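Local structure of BF1531-like N-terminal domain-containing protein (Bacteroides fragilis, 3SLR) at residues 116-129 with 165-177. The protein is of unknown function but binds magnesium through a phosphatase-like domain and may hydrolyse ester bonds, this chain being its N-terminal part. Residues are numbered along the deposited sequence; the frame is centred on the assembly and turned at random.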
loop_
_atom_site.group_PDB
_atom_site.type_symbol
_atom_site.label_atom_id
_atom_site.label_comp_id
_atom_site.label_asym_id
_atom_site.label_seq_id
_atom_site.Cartn_x
_atom_site.Cartn_y
_atom_site.Cartn_z
ATOM N N CYS A 116 -2.214 22.316 4.534
ATOM C CA CYS A 116 -0.764 22.148 4.386
ATOM C C CYS A 116 0.031 23.332 4.933
ATOM O O CYS A 116 1.098 23.147 5.525
ATOM C CB CYS A 116 -0.392 21.912 2.921
ATOM S SG CYS A 116 -0.895 20.301 2.289
ATOM N N GLU A 117 -0.488 24.542 4.723
ATOM C CA GLU A 117 0.222 25.770 5.090
ATOM C C GLU A 117 0.319 25.946 6.604
ATOM O O GLU A 117 1.190 26.663 7.099
ATOM C CB GLU A 117 -0.452 27.002 4.465
ATOM C CG GLU A 117 -0.356 27.105 2.946
ATOM C CD GLU A 117 0.990 27.631 2.448
ATOM O OE1 GLU A 117 1.711 28.292 3.227
ATOM O OE2 GLU A 117 1.324 27.383 1.270
ATOM N N GLN A 118 -0.569 25.288 7.341
ATOM C CA GLN A 118 -0.569 25.403 8.797
ATOM C C GLN A 118 0.728 24.895 9.421
ATOM O O GLN A 118 1.205 25.446 10.415
ATOM C CB GLN A 118 -1.775 24.686 9.401
ATOM C CG GLN A 118 -3.109 25.274 8.954
ATOM C CD GLN A 118 -3.073 26.790 8.836
ATOM O OE1 GLN A 118 -2.906 27.498 9.830
ATOM N NE2 GLN A 118 -3.236 27.298 7.611
ATOM N N GLY A 119 1.293 23.845 8.834
ATOM C CA GLY A 119 2.547 23.283 9.304
ATOM C C GLY A 119 2.417 22.475 10.584
ATOM O O GLY A 119 3.237 22.614 11.498
ATOM N N ILE A 120 1.406 21.610 10.638
ATOM C CA ILE A 120 1.091 20.862 11.858
ATOM C C ILE A 120 1.373 19.352 11.752
ATOM O O ILE A 120 0.485 18.570 11.430
ATOM C CB ILE A 120 -0.389 21.078 12.226
ATOM C CG1 ILE A 120 -0.704 20.475 13.603
ATOM C CG2 ILE A 120 -1.302 20.580 11.095
ATOM C CD1 ILE A 120 -0.206 21.319 14.733
ATOM N N GLY A 121 2.602 18.938 12.048
ATOM C CA GLY A 121 2.974 17.540 11.900
ATOM C C GLY A 121 2.841 17.119 10.444
ATOM O O GLY A 121 2.831 17.965 9.550
ATOM N N ARG A 122 2.746 15.816 10.207
ATOM C CA ARG A 122 2.543 15.298 8.856
ATOM C C ARG A 122 1.066 15.031 8.616
ATOM O O ARG A 122 0.341 14.630 9.526
ATOM C CB ARG A 122 3.350 14.022 8.632
ATOM C CG ARG A 122 4.820 14.253 8.320
ATOM C CD ARG A 122 5.683 14.077 9.547
ATOM N NE ARG A 122 7.102 14.080 9.200
ATOM C CZ ARG A 122 8.075 13.711 10.026
ATOM N NH1 ARG A 122 7.789 13.301 11.255
ATOM N NH2 ARG A 122 9.336 13.745 9.615
ATOM N N VAL A 123 0.616 15.271 7.391
ATOM C CA VAL A 123 -0.772 15.040 7.031
ATOM C C VAL A 123 -0.859 13.813 6.147
ATOM O O VAL A 123 -0.061 13.654 5.239
ATOM C CB VAL A 123 -1.360 16.253 6.279
ATOM C CG1 VAL A 123 -2.736 15.924 5.683
ATOM C CG2 VAL A 123 -1.439 17.442 7.217
ATOM N N ILE A 124 -1.793 12.922 6.460
ATOM C CA ILE A 124 -2.112 11.808 5.575
ATOM C C ILE A 124 -3.548 12.001 5.085
ATOM O O ILE A 124 -4.483 12.119 5.884
ATOM C CB ILE A 124 -1.959 10.459 6.288
ATOM C CG1 ILE A 124 -0.516 10.278 6.770
ATOM C CG2 ILE A 124 -2.340 9.331 5.339
ATOM C CD1 ILE A 124 -0.337 9.106 7.702
ATOM N N TYR A 125 -3.715 12.034 3.769
ATOM C CA TYR A 125 -4.972 12.464 3.176
ATOM C C TYR A 125 -5.451 11.407 2.193
ATOM O O TYR A 125 -4.749 11.099 1.224
ATOM C CB TYR A 125 -4.768 13.811 2.463
ATOM C CG TYR A 125 -6.057 14.490 2.025
ATOM C CD1 TYR A 125 -6.660 14.163 0.827
ATOM C CD2 TYR A 125 -6.659 15.463 2.815
ATOM C CE1 TYR A 125 -7.842 14.774 0.423
ATOM C CE2 TYR A 125 -7.840 16.085 2.425
ATOM C CZ TYR A 125 -8.426 15.729 1.229
ATOM O OH TYR A 125 -9.585 16.337 0.834
ATOM N N TYR A 126 -6.623 10.819 2.455
ATOM C CA TYR A 126 -7.192 9.835 1.528
ATOM C C TYR A 126 -7.685 10.528 0.270
ATOM O O TYR A 126 -8.464 11.467 0.358
ATOM C CB TYR A 126 -8.363 9.067 2.168
ATOM C CG TYR A 126 -7.979 8.303 3.414
ATOM C CD1 TYR A 126 -8.422 8.711 4.663
ATOM C CD2 TYR A 126 -7.152 7.178 3.342
ATOM C CE1 TYR A 126 -8.064 8.016 5.811
ATOM C CE2 TYR A 126 -6.786 6.485 4.491
ATOM C CZ TYR A 126 -7.247 6.907 5.720
ATOM O OH TYR A 126 -6.882 6.223 6.872
ATOM N N ASN A 127 -7.231 10.082 -0.899
ATOM C CA ASN A 127 -7.780 10.611 -2.137
ATOM C C ASN A 127 -9.121 9.955 -2.445
ATOM O O ASN A 127 -9.674 9.234 -1.602
ATOM C CB ASN A 127 -6.784 10.522 -3.315
ATOM C CG ASN A 127 -6.414 9.097 -3.682
ATOM O OD1 ASN A 127 -6.892 8.129 -3.068
ATOM N ND2 ASN A 127 -5.552 8.956 -4.702
ATOM N N TYR A 128 -9.643 10.199 -3.641
ATOM C CA TYR A 128 -11.070 9.988 -3.909
ATOM C C TYR A 128 -11.369 8.909 -4.956
ATOM O O TYR A 128 -11.174 9.126 -6.153
ATOM C CB TYR A 128 -11.703 11.308 -4.377
ATOM C CG TYR A 128 -11.637 12.448 -3.374
ATOM C CD1 TYR A 128 -10.551 13.315 -3.343
ATOM C CD2 TYR A 128 -12.682 12.670 -2.484
ATOM C CE1 TYR A 128 -10.497 14.368 -2.413
ATOM C CE2 TYR A 128 -12.654 13.719 -1.586
ATOM C CZ TYR A 128 -11.560 14.561 -1.550
ATOM O OH TYR A 128 -11.545 15.590 -0.635
ATOM N N PRO A 129 -11.874 7.742 -4.519
ATOM C CA PRO A 129 -12.317 6.775 -5.534
ATOM C C PRO A 129 -13.501 7.339 -6.312
ATOM O O PRO A 129 -14.392 7.970 -5.727
ATOM C CB PRO A 129 -12.787 5.566 -4.713
ATOM C CG PRO A 129 -12.275 5.801 -3.301
ATOM C CD PRO A 129 -12.120 7.286 -3.142
ATOM N N TYR A 165 4.431 19.861 -1.174
ATOM C CA TYR A 165 4.489 19.922 0.289
ATOM C C TYR A 165 5.008 18.613 0.867
ATOM O O TYR A 165 4.286 17.613 0.901
ATOM C CB TYR A 165 3.106 20.201 0.883
ATOM C CG TYR A 165 2.486 21.540 0.524
ATOM C CD1 TYR A 165 2.678 22.654 1.330
ATOM C CD2 TYR A 165 1.677 21.678 -0.597
ATOM C CE1 TYR A 165 2.099 23.875 1.017
ATOM C CE2 TYR A 165 1.094 22.889 -0.916
ATOM C CZ TYR A 165 1.307 23.987 -0.108
ATOM O OH TYR A 165 0.719 25.197 -0.422
ATOM N N PRO A 166 6.263 18.614 1.333
ATOM C CA PRO A 166 6.905 17.404 1.856
ATOM C C PRO A 166 6.158 16.800 3.034
ATOM O O PRO A 166 6.317 15.611 3.325
ATOM C CB PRO A 166 8.279 17.911 2.314
ATOM C CG PRO A 166 8.532 19.114 1.460
ATOM C CD PRO A 166 7.181 19.765 1.322
ATOM N N ASN A 167 5.342 17.636 3.674
ATOM C CA ASN A 167 4.595 17.283 4.865
ATOM C C ASN A 167 3.282 16.565 4.553
ATOM O O ASN A 167 2.677 15.950 5.432
ATOM C CB ASN A 167 4.336 18.552 5.694
ATOM C CG ASN A 167 3.938 19.758 4.832
ATOM O OD1 ASN A 167 4.723 20.246 3.998
ATOM N ND2 ASN A 167 2.722 20.257 5.048
ATOM N N PHE A 168 2.872 16.625 3.288
ATOM C CA PHE A 168 1.564 16.133 2.847
ATOM C C PHE A 168 1.685 14.802 2.119
ATOM O O PHE A 168 2.307 14.724 1.064
ATOM C CB PHE A 168 0.908 17.163 1.929
ATOM C CG PHE A 168 -0.477 16.791 1.465
ATOM C CD1 PHE A 168 -1.565 16.944 2.303
ATOM C CD2 PHE A 168 -0.689 16.316 0.180
ATOM C CE1 PHE A 168 -2.845 16.619 1.871
ATOM C CE2 PHE A 168 -1.967 15.999 -0.263
ATOM C CZ PHE A 168 -3.044 16.151 0.581
ATOM N N PHE A 169 1.089 13.759 2.688
ATOM C CA PHE A 169 1.084 12.441 2.067
ATOM C C PHE A 169 -0.323 12.009 1.692
ATOM O O PHE A 169 -1.263 12.123 2.488
ATOM C CB PHE A 169 1.667 11.407 3.024
ATOM C CG PHE A 169 3.097 11.655 3.369
ATOM C CD1 PHE A 169 3.437 12.611 4.320
ATOM C CD2 PHE A 169 4.106 10.925 2.765
ATOM C CE1 PHE A 169 4.766 12.843 4.637
ATOM C CE2 PHE A 169 5.434 11.152 3.088
ATOM C CZ PHE A 169 5.757 12.113 4.021
ATOM N N ILE A 170 -0.467 11.493 0.478
ATOM C CA ILE A 170 -1.714 10.879 0.078
ATOM C C ILE A 170 -1.697 9.406 0.482
ATOM O O ILE A 170 -0.647 8.747 0.423
ATOM C CB ILE A 170 -1.893 11.007 -1.450
ATOM C CG1 ILE A 170 -2.159 12.478 -1.801
ATOM C CG2 ILE A 170 -3.024 10.113 -1.924
ATOM C CD1 ILE A 170 -1.869 12.871 -3.242
ATOM N N CYS A 171 -2.838 8.906 0.937
ATOM C CA CYS A 171 -3.063 7.466 0.984
ATOM C C CYS A 171 -3.990 7.140 -0.194
ATOM O O CYS A 171 -5.084 7.700 -0.300
ATOM C CB CYS A 171 -3.691 7.056 2.299
ATOM S SG CYS A 171 -3.976 5.272 2.461
ATOM N N ASN A 172 -3.540 6.246 -1.072
ATOM C CA ASN A 172 -4.177 6.054 -2.383
ATOM C C ASN A 172 -5.435 5.187 -2.320
ATOM O O ASN A 172 -5.502 4.117 -2.933
ATOM C CB ASN A 172 -3.161 5.466 -3.368
ATOM C CG ASN A 172 -3.633 5.534 -4.816
ATOM O OD1 ASN A 172 -4.641 6.166 -5.129
ATOM N ND2 ASN A 172 -2.893 4.889 -5.705
ATOM N N LEU A 173 -6.431 5.668 -1.587
ATOM C CA LEU A 173 -7.724 4.991 -1.480
ATOM C C LEU A 173 -8.317 4.714 -2.860
ATOM O O LEU A 173 -8.947 3.674 -3.080
ATOM C CB LEU A 173 -8.680 5.841 -0.624
ATOM C CG LEU A 173 -10.081 5.284 -0.389
ATOM C CD1 LEU A 173 -10.008 3.891 0.208
ATOM C CD2 LEU A 173 -10.866 6.233 0.521
ATOM N N ALA A 174 -8.089 5.626 -3.800
ATOM C CA ALA A 174 -8.612 5.464 -5.157
ATOM C C ALA A 174 -8.038 4.219 -5.838
ATOM O O ALA A 174 -8.782 3.418 -6.410
ATOM C CB ALA A 174 -8.336 6.717 -6.001
ATOM N N GLY A 175 -6.720 4.050 -5.761
ATOM C CA GLY A 175 -6.070 2.905 -6.381
ATOM C C GLY A 175 -6.433 1.608 -5.671
ATOM O O GLY A 175 -6.590 0.561 -6.302
ATOM N N ILE A 176 -6.525 1.674 -4.346
ATOM C CA ILE A 176 -6.950 0.528 -3.554
ATOM C C ILE A 176 -8.350 0.092 -4.004
ATOM O O ILE A 176 -8.595 -1.085 -4.291
ATOM C CB ILE A 176 -6.972 0.893 -2.042
ATOM C CG1 ILE A 176 -5.558 1.224 -1.564
ATOM C CG2 ILE A 176 -7.589 -0.233 -1.207
ATOM C CD1 ILE A 176 -5.523 1.956 -0.228
ATOM N N SER A 177 -9.267 1.049 -4.052
ATOM C CA SER A 177 -10.655 0.773 -4.397
ATOM C C SER A 177 -10.815 0.291 -5.843
ATOM O O SER A 177 -11.716 -0.498 -6.145
ATOM C CB SER A 177 -11.516 2.015 -4.152
ATOM O OG SER A 177 -11.536 2.364 -2.777
#
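Strands 122-126 and 168-171 pair in parallel at one edge of the five-stranded sheet in the FkbH N-terminal domain. Val123 N donates to Asn167 O at 2.9 Å, and Phe169 N to Val123 O. Tyr125 N donates to Phe169 O and Tyr125 O accepts from Cys171 N; Asn127 N then donates to Cys171 O. Helix 147-164 lies between the two strands in the chain, so they form a beta-alpha-beta crossover. On the face with Val123 and Tyr125, Phe168 CE1 lies 3.5 Å from Tyr125 CB. CG of Phe168 is anti to the backbone N (chi1 -177°), which brings the ring back over the neighbouring strand. Cys116, at the end of helix 104-118, sets its SG obliquely against this ring. Cys116 CB sits over one face of the Tyr165 ring, 3.6 Å from its centroid. Tyr165 OH donates to Glu117 OE2 at 2.8 Å, on the anti side of the carboxylate. On the other face, Cys171 CB meets Tyr126 CD2 at 3.6 Å. Beyond the strands, Asn127 OD1 accepts from Ala174 N at 2.9 Å, in the first turn of helix 173-180. Asn127 ND2 donates to Asn172 OD1 at 3.0 Å. Asn172 is the N-cap, and its OD1 also accepts from Gly175 N, on the other side of the amide plane from Asn127 ND2.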